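Local atomic coordinates of prefoldin beta subunit 2 (Thermococcus sp., PDB entry 3AEI), a protein that probably assembles with alpha subunits into the prefoldin chaperone, which captures unfolded proteins and passes them to a group II chaperonin. Residues A[15-20]-A[82-87]; A[7-12]-A[89-94]. One frame throughout, in Å; residues are numbered along the deposited sequence. Where two conformers were deposited one is given.

Contact 1: residues A[15-20]-A[82-87]; sequences QIRTLR and KREKEI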
loop_
_atom_site.group_PDB
_atom_site.type_symbol
_atom_site.label_atom_id
_atom_site.label_comp_id
_atom_site.label_asym_id
_atom_site.label_seq_id
_atom_site.Cartn_x
_atom_site.Cartn_y
_atom_site.Cartn_z
ATOM N N GLN A 15 6.642 4.742 17.945
ATOM C CA GLN A 15 5.883 5.365 16.881
ATOM C C GLN A 15 6.757 6.265 16.045
ATOM O O GLN A 15 6.603 6.304 14.812
ATOM C CB GLN A 15 4.675 6.100 17.461
ATOM C CG GLN A 15 3.724 5.144 18.176
ATOM C CD GLN A 15 2.479 5.832 18.703
ATOM O OE1 GLN A 15 2.453 7.052 18.845
ATOM N NE2 GLN A 15 1.451 5.045 19.026
ATOM N N ILE A 16 7.686 6.962 16.700
ATOM C CA ILE A 16 8.621 7.833 15.988
ATOM C C ILE A 16 9.556 6.997 15.120
ATOM O O ILE A 16 9.821 7.350 13.969
ATOM C CB ILE A 16 9.486 8.613 16.951
ATOM C CG1 ILE A 16 8.615 9.603 17.718
ATOM C CG2 ILE A 16 10.561 9.357 16.197
ATOM C CD1 ILE A 16 9.346 10.167 18.929
ATOM N N ARG A 17 10.072 5.902 15.677
ATOM C CA ARG A 17 10.969 5.037 14.926
ATOM C C ARG A 17 10.282 4.487 13.690
ATOM O O ARG A 17 10.898 4.393 12.632
ATOM C CB ARG A 17 11.453 3.843 15.792
ATOM C CG ARG A 17 12.584 4.164 16.757
ATOM C CD ARG A 17 12.832 2.996 17.700
ATOM N NE ARG A 17 13.199 1.784 16.972
ATOM C CZ ARG A 17 14.439 1.507 16.576
ATOM N NH1 ARG A 17 15.428 2.354 16.842
ATOM N NH2 ARG A 17 14.696 0.386 15.919
ATOM N N THR A 18 9.007 4.104 13.819
ATOM C CA THR A 18 8.268 3.529 12.688
ATOM C C THR A 18 8.126 4.561 11.584
ATOM O O THR A 18 8.336 4.247 10.420
ATOM C CB THR A 18 6.884 3.005 13.139
ATOM O OG1 THR A 18 7.108 1.821 13.902
ATOM C CG2 THR A 18 5.987 2.665 11.982
ATOM N N LEU A 19 7.816 5.804 11.946
ATOM C CA LEU A 19 7.697 6.859 10.912
ATOM C C LEU A 19 9.052 7.112 10.254
ATOM O O LEU A 19 9.166 7.242 9.031
ATOM C CB LEU A 19 7.243 8.177 11.548
ATOM C CG LEU A 19 5.822 8.710 11.375
ATOM C CD1 LEU A 19 4.846 7.613 11.121
ATOM C CD2 LEU A 19 5.458 9.509 12.631
ATOM N N ARG A 20 10.084 7.180 11.078
ATOM C CA ARG A 20 11.412 7.442 10.587
ATOM C C ARG A 20 11.913 6.359 9.643
ATOM O O ARG A 20 12.510 6.651 8.596
ATOM C CB ARG A 20 12.374 7.609 11.762
ATOM C CG ARG A 20 13.733 8.144 11.352
ATOM C CD ARG A 20 14.744 7.027 11.331
ATOM N NE ARG A 20 14.906 6.394 12.650
ATOM C CZ ARG A 20 15.402 5.161 12.841
ATOM N NH1 ARG A 20 15.799 4.410 11.815
ATOM N NH2 ARG A 20 15.481 4.659 14.070
ATOM N N LYS A 82 16.277 13.233 16.266
ATOM C CA LYS A 82 16.606 14.048 17.423
ATOM C C LYS A 82 15.553 13.810 18.527
ATOM O O LYS A 82 15.906 13.793 19.713
ATOM C CB LYS A 82 16.751 15.518 16.993
ATOM C CG LYS A 82 16.155 16.525 17.917
ATOM C CD LYS A 82 14.662 16.573 17.697
ATOM C CE LYS A 82 14.269 17.335 16.442
ATOM N NZ LYS A 82 12.785 17.400 16.340
ATOM N N ARG A 83 14.286 13.596 18.153
ATOM C CA ARG A 83 13.238 13.295 19.144
ATOM C C ARG A 83 13.522 11.909 19.747
ATOM O O ARG A 83 13.324 11.706 20.949
ATOM C CB ARG A 83 11.824 13.294 18.523
ATOM C CG ARG A 83 11.157 14.679 18.318
ATOM C CD ARG A 83 9.719 14.586 17.692
ATOM N NE ARG A 83 8.743 13.954 18.586
ATOM C CZ ARG A 83 7.565 13.454 18.210
ATOM N NH1 ARG A 83 7.191 13.505 16.938
ATOM N NH2 ARG A 83 6.764 12.885 19.109
ATOM N N GLU A 84 13.990 10.962 18.932
ATOM C CA GLU A 84 14.301 9.611 19.446
ATOM C C GLU A 84 15.448 9.725 20.448
ATOM O O GLU A 84 15.504 9.003 21.436
ATOM C CB GLU A 84 14.770 8.667 18.336
ATOM C CG GLU A 84 13.752 8.353 17.278
ATOM C CD GLU A 84 14.333 7.518 16.144
ATOM O OE1 GLU A 84 15.149 6.603 16.422
ATOM O OE2 GLU A 84 13.967 7.769 14.966
ATOM N N LYS A 85 16.379 10.625 20.145
ATOM C CA LYS A 85 17.555 10.857 20.972
ATOM C C LYS A 85 17.130 11.311 22.362
ATOM O O LYS A 85 17.567 10.754 23.379
ATOM C CB LYS A 85 18.423 11.928 20.303
ATOM C CG LYS A 85 19.651 12.379 21.084
ATOM C CD LYS A 85 20.738 11.318 21.111
ATOM C CE LYS A 85 22.128 11.952 21.257
ATOM N NZ LYS A 85 22.238 12.878 22.426
ATOM N N GLU A 86 16.255 12.304 22.398
ATOM C CA GLU A 86 15.757 12.844 23.666
ATOM C C GLU A 86 15.090 11.761 24.518
ATOM O O GLU A 86 15.366 11.631 25.722
ATOM C CB GLU A 86 14.747 13.955 23.400
ATOM C CG GLU A 86 15.342 15.136 22.654
ATOM C CD GLU A 86 14.291 16.072 22.075
ATOM O OE1 GLU A 86 14.677 17.155 21.586
ATOM O OE2 GLU A 86 13.086 15.729 22.098
ATOM N N ILE A 87 14.198 11.002 23.892
ATOM C CA ILE A 87 13.481 9.943 24.591
ATOM C C ILE A 87 14.444 8.871 25.108
ATOM O O ILE A 87 14.337 8.435 26.271
ATOM C CB ILE A 87 12.412 9.289 23.680
ATOM C CG1 ILE A 87 11.347 10.317 23.302
ATOM C CG2 ILE A 87 11.769 8.084 24.392
ATOM C CD1 ILE A 87 10.425 9.833 22.153
HETATM O O HOH W 1 15.451 4.650 18.294
#
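E84 and I16 are the residues whose CA atoms lie nearest across the two segments, 6.9 Å apart, and they bury most of the surface. The side chains slide past each other in opposite directions, bringing I16 CG2 to 3.5 Å from E84 CG, so the aliphatic part of the glutamate packs on the isoleucine while its carboxylate reaches on to R20. R20 grips it side-on with two nitrogens: NE gives a nearly straight bond to OE2 (2.9 Å, 174°) and NH2 one to OE1 (3.1 Å). Both oxygens use their syn lone pairs, and the guanidinium and carboxylate planes are only 21° apart. The R20 chain bends at chi2 and chi3, bringing NE round to the carboxylate; its NH1 forms a salt bridge with E24 on the same helix. A water bridges E84 OE1 to R17 NH1. An alanine in place of R20 would probably leave the E84 carboxylate without its two-nitrogen partner and freer to turn, held among these polar contacts by the water alone. Through its other branch I16 meets I87 tip to tip, the two CD1 atoms tightly packed at 3.4 Å, and the same I16 methyl lies over one face of the R83 guanidinium, offset toward its rim; R83 NH2 is bound by E12. Apolar side chains in the seam with charged pairs beside them mark an antiparallel coiled coil, the two segments crossing at -155°, as in the long helical hairpin of prefoldin subunits.

Contact 2: residues A[7-12]-A[89-94]; sequences YELQLE and EELSKL
L9 is the apolar centre here, lying against L91 and L94 of the 89-94 segment, with the L9 and L91 CA atoms 7.1 Å apart. Its CB rests against L91 CD2 at 3.8 Å. Its CD1 reaches CD1 of L94, also at 3.8 Å, the two side chains meeting at a slant. With chi2 at 166°, CD1 of L9 continues the extended line of the chain and meets L94, E90 and L91, while CD2 lies against E90. Both L91 methyls approach Q10 CG, CD1 at 4.1 Å, the two side chains crossing at about a right angle. These leucines belong to the seam of an antiparallel coiled coil, the segments running at 160° to each other with axes 10.2 Å apart, near the free ends of the prefoldin hairpin; A6 also touches L91, carrying the seam along the helices. E90 adds contacts of mixed kind: its side chain crosses that of L9 at about a right angle, its CB packs on L9 CD1, and its carboxylate lies against the L9 methyls, OE1 3.6 Å from CD2. That oxygen has its polar partner in R5 on helix 2-37, a salt bridge that joins the two helices past the methyls of L9, while L94 leans on R5 and E2.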
loop_
_atom_site.group_PDB
_atom_site.type_symbol
_atom_site.label_atom_id
_atom_site.label_comp_id
_atom_site.label_asym_id
_atom_site.label_seq_id
_atom_site.Cartn_x
_atom_site.Cartn_y
_atom_site.Cartn_z
ATOM N N TYR A 7 6.989 2.994 29.983
ATOM C CA TYR A 7 6.194 2.354 28.924
ATOM C C TYR A 7 5.678 3.406 27.950
ATOM O O TYR A 7 5.685 3.211 26.735
ATOM C CB TYR A 7 5.016 1.592 29.529
ATOM C CG TYR A 7 4.095 1.000 28.495
ATOM C CD1 TYR A 7 4.436 -0.159 27.807
ATOM C CD2 TYR A 7 2.861 1.582 28.245
ATOM C CE1 TYR A 7 3.559 -0.728 26.901
ATOM C CE2 TYR A 7 1.986 1.030 27.350
ATOM C CZ TYR A 7 2.331 -0.120 26.682
ATOM O OH TYR A 7 1.429 -0.654 25.798
ATOM N N GLU A 8 5.227 4.529 28.483
ATOM C CA GLU A 8 4.718 5.598 27.632
ATOM C C GLU A 8 5.819 6.257 26.811
ATOM O O GLU A 8 5.570 6.730 25.700
ATOM C CB GLU A 8 3.965 6.618 28.473
ATOM C CG GLU A 8 2.759 5.985 29.142
ATOM C CD GLU A 8 1.904 6.979 29.869
ATOM O OE1 GLU A 8 0.933 6.554 30.527
ATOM O OE2 GLU A 8 2.203 8.186 29.779
ATOM N N LEU A 9 7.038 6.302 27.340
ATOM C CA LEU A 9 8.137 6.854 26.557
ATOM C C LEU A 9 8.471 5.830 25.476
ATOM O O LEU A 9 8.776 6.194 24.340
ATOM C CB LEU A 9 9.360 7.144 27.421
ATOM C CG LEU A 9 9.276 8.377 28.331
ATOM C CD1 LEU A 9 10.390 8.355 29.370
ATOM C CD2 LEU A 9 9.355 9.636 27.511
ATOM N N GLN A 10 8.401 4.556 25.817
ATOM C CA GLN A 10 8.679 3.509 24.857
ATOM C C GLN A 10 7.657 3.479 23.733
ATOM O O GLN A 10 8.008 3.207 22.581
ATOM C CB GLN A 10 8.718 2.151 25.563
ATOM C CG GLN A 10 9.871 2.039 26.491
ATOM C CD GLN A 10 9.740 0.824 27.407
ATOM O OE1 GLN A 10 8.637 0.311 27.625
ATOM N NE2 GLN A 10 10.865 0.367 27.951
ATOM N N LEU A 11 6.399 3.750 24.079
ATOM C CA LEU A 11 5.334 3.764 23.078
ATOM C C LEU A 11 5.596 4.911 22.092
ATOM O O LEU A 11 5.446 4.743 20.884
ATOM C CB LEU A 11 3.990 4.005 23.743
ATOM C CG LEU A 11 2.780 3.204 23.267
ATOM C CD1 LEU A 11 1.558 4.109 23.399
ATOM C CD2 LEU A 11 2.942 2.727 21.820
ATOM N N GLU A 12 5.990 6.063 22.618
ATOM C CA GLU A 12 6.261 7.224 21.780
ATOM C C GLU A 12 7.469 6.975 20.899
ATOM O O GLU A 12 7.465 7.303 19.706
ATOM C CB GLU A 12 6.510 8.457 22.644
ATOM C CG GLU A 12 6.574 9.727 21.828
ATOM C CD GLU A 12 6.921 10.938 22.660
ATOM O OE1 GLU A 12 6.975 10.807 23.903
ATOM O OE2 GLU A 12 7.142 12.020 22.065
ATOM N N GLU A 89 17.351 9.218 26.020
ATOM C CA GLU A 89 18.055 9.786 27.158
ATOM C C GLU A 89 17.157 9.775 28.394
ATOM O O GLU A 89 17.621 9.486 29.498
ATOM C CB GLU A 89 18.512 11.216 26.854
ATOM C CG GLU A 89 19.411 11.332 25.635
ATOM C CD GLU A 89 19.870 12.761 25.372
ATOM O OE1 GLU A 89 19.069 13.694 25.605
ATOM O OE2 GLU A 89 21.026 12.948 24.918
ATOM N N GLU A 90 15.877 10.087 28.221
ATOM C CA GLU A 90 14.968 10.080 29.369
ATOM C C GLU A 90 14.893 8.661 29.906
ATOM O O GLU A 90 14.970 8.431 31.112
ATOM C CB GLU A 90 13.560 10.520 28.985
ATOM C CG GLU A 90 13.379 11.991 28.714
ATOM C CD GLU A 90 11.916 12.351 28.478
ATOM O OE1 GLU A 90 11.089 12.132 29.390
ATOM O OE2 GLU A 90 11.594 12.848 27.380
ATOM N N LEU A 91 14.730 7.709 28.998
ATOM C CA LEU A 91 14.643 6.315 29.392
ATOM C C LEU A 91 15.890 5.916 30.168
ATOM O O LEU A 91 15.814 5.128 31.105
ATOM C CB LEU A 91 14.473 5.416 28.161
ATOM C CG LEU A 91 13.038 5.441 27.617
ATOM C CD1 LEU A 91 12.940 4.752 26.269
ATOM C CD2 LEU A 91 12.127 4.772 28.614
ATOM N N SER A 92 17.035 6.483 29.792
ATOM C CA SER A 92 18.289 6.154 30.464
ATOM C C SER A 92 18.345 6.744 31.877
ATOM O O SER A 92 18.824 6.094 32.808
ATOM C CB SER A 92 19.469 6.652 29.625
ATOM O OG SER A 92 20.566 5.773 29.754
ATOM N N LYS A 93 17.847 7.967 32.039
ATOM C CA LYS A 93 17.834 8.625 33.344
ATOM C C LYS A 93 16.906 7.943 34.358
ATOM O O LYS A 93 17.068 8.120 35.563
ATOM C CB LYS A 93 17.413 10.091 33.191
ATOM C CG LYS A 93 18.383 10.936 32.388
ATOM C CD LYS A 93 17.806 12.315 32.073
ATOM C CE LYS A 93 18.755 13.133 31.197
ATOM N NZ LYS A 93 18.152 14.427 30.771
ATOM N N LEU A 94 15.935 7.170 33.879
ATOM C CA LEU A 94 14.983 6.496 34.765
ATOM C C LEU A 94 15.523 5.209 35.409
ATOM O O LEU A 94 16.015 4.299 34.732
ATOM C CB LEU A 94 13.683 6.200 34.002
ATOM C CG LEU A 94 12.758 7.392 33.712
ATOM C CD1 LEU A 94 11.666 7.007 32.725
ATOM C CD2 LEU A 94 12.131 7.871 35.016
#

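Overall arrangement
Contacts 1 and 2 are successive levels of one coiled coil, their centres about 11 Å apart, and both pair helix 2-37 with helix 59-93. Along the chain the order is 7-12, 15-20, 82-87, 89-94, so contact 1 is nested inside the loop closed by contact 2; strands 46-50 and 53-57 lie between the helices in sequence. R83 and I87 of contact 1 reach the 7-12 segment, so the two levels join directly. Contact 2 lies farther out, its centre about 24 Å from the chain centre against 13 Å, toward the helix tips that in prefoldins generally engage unfolded protein.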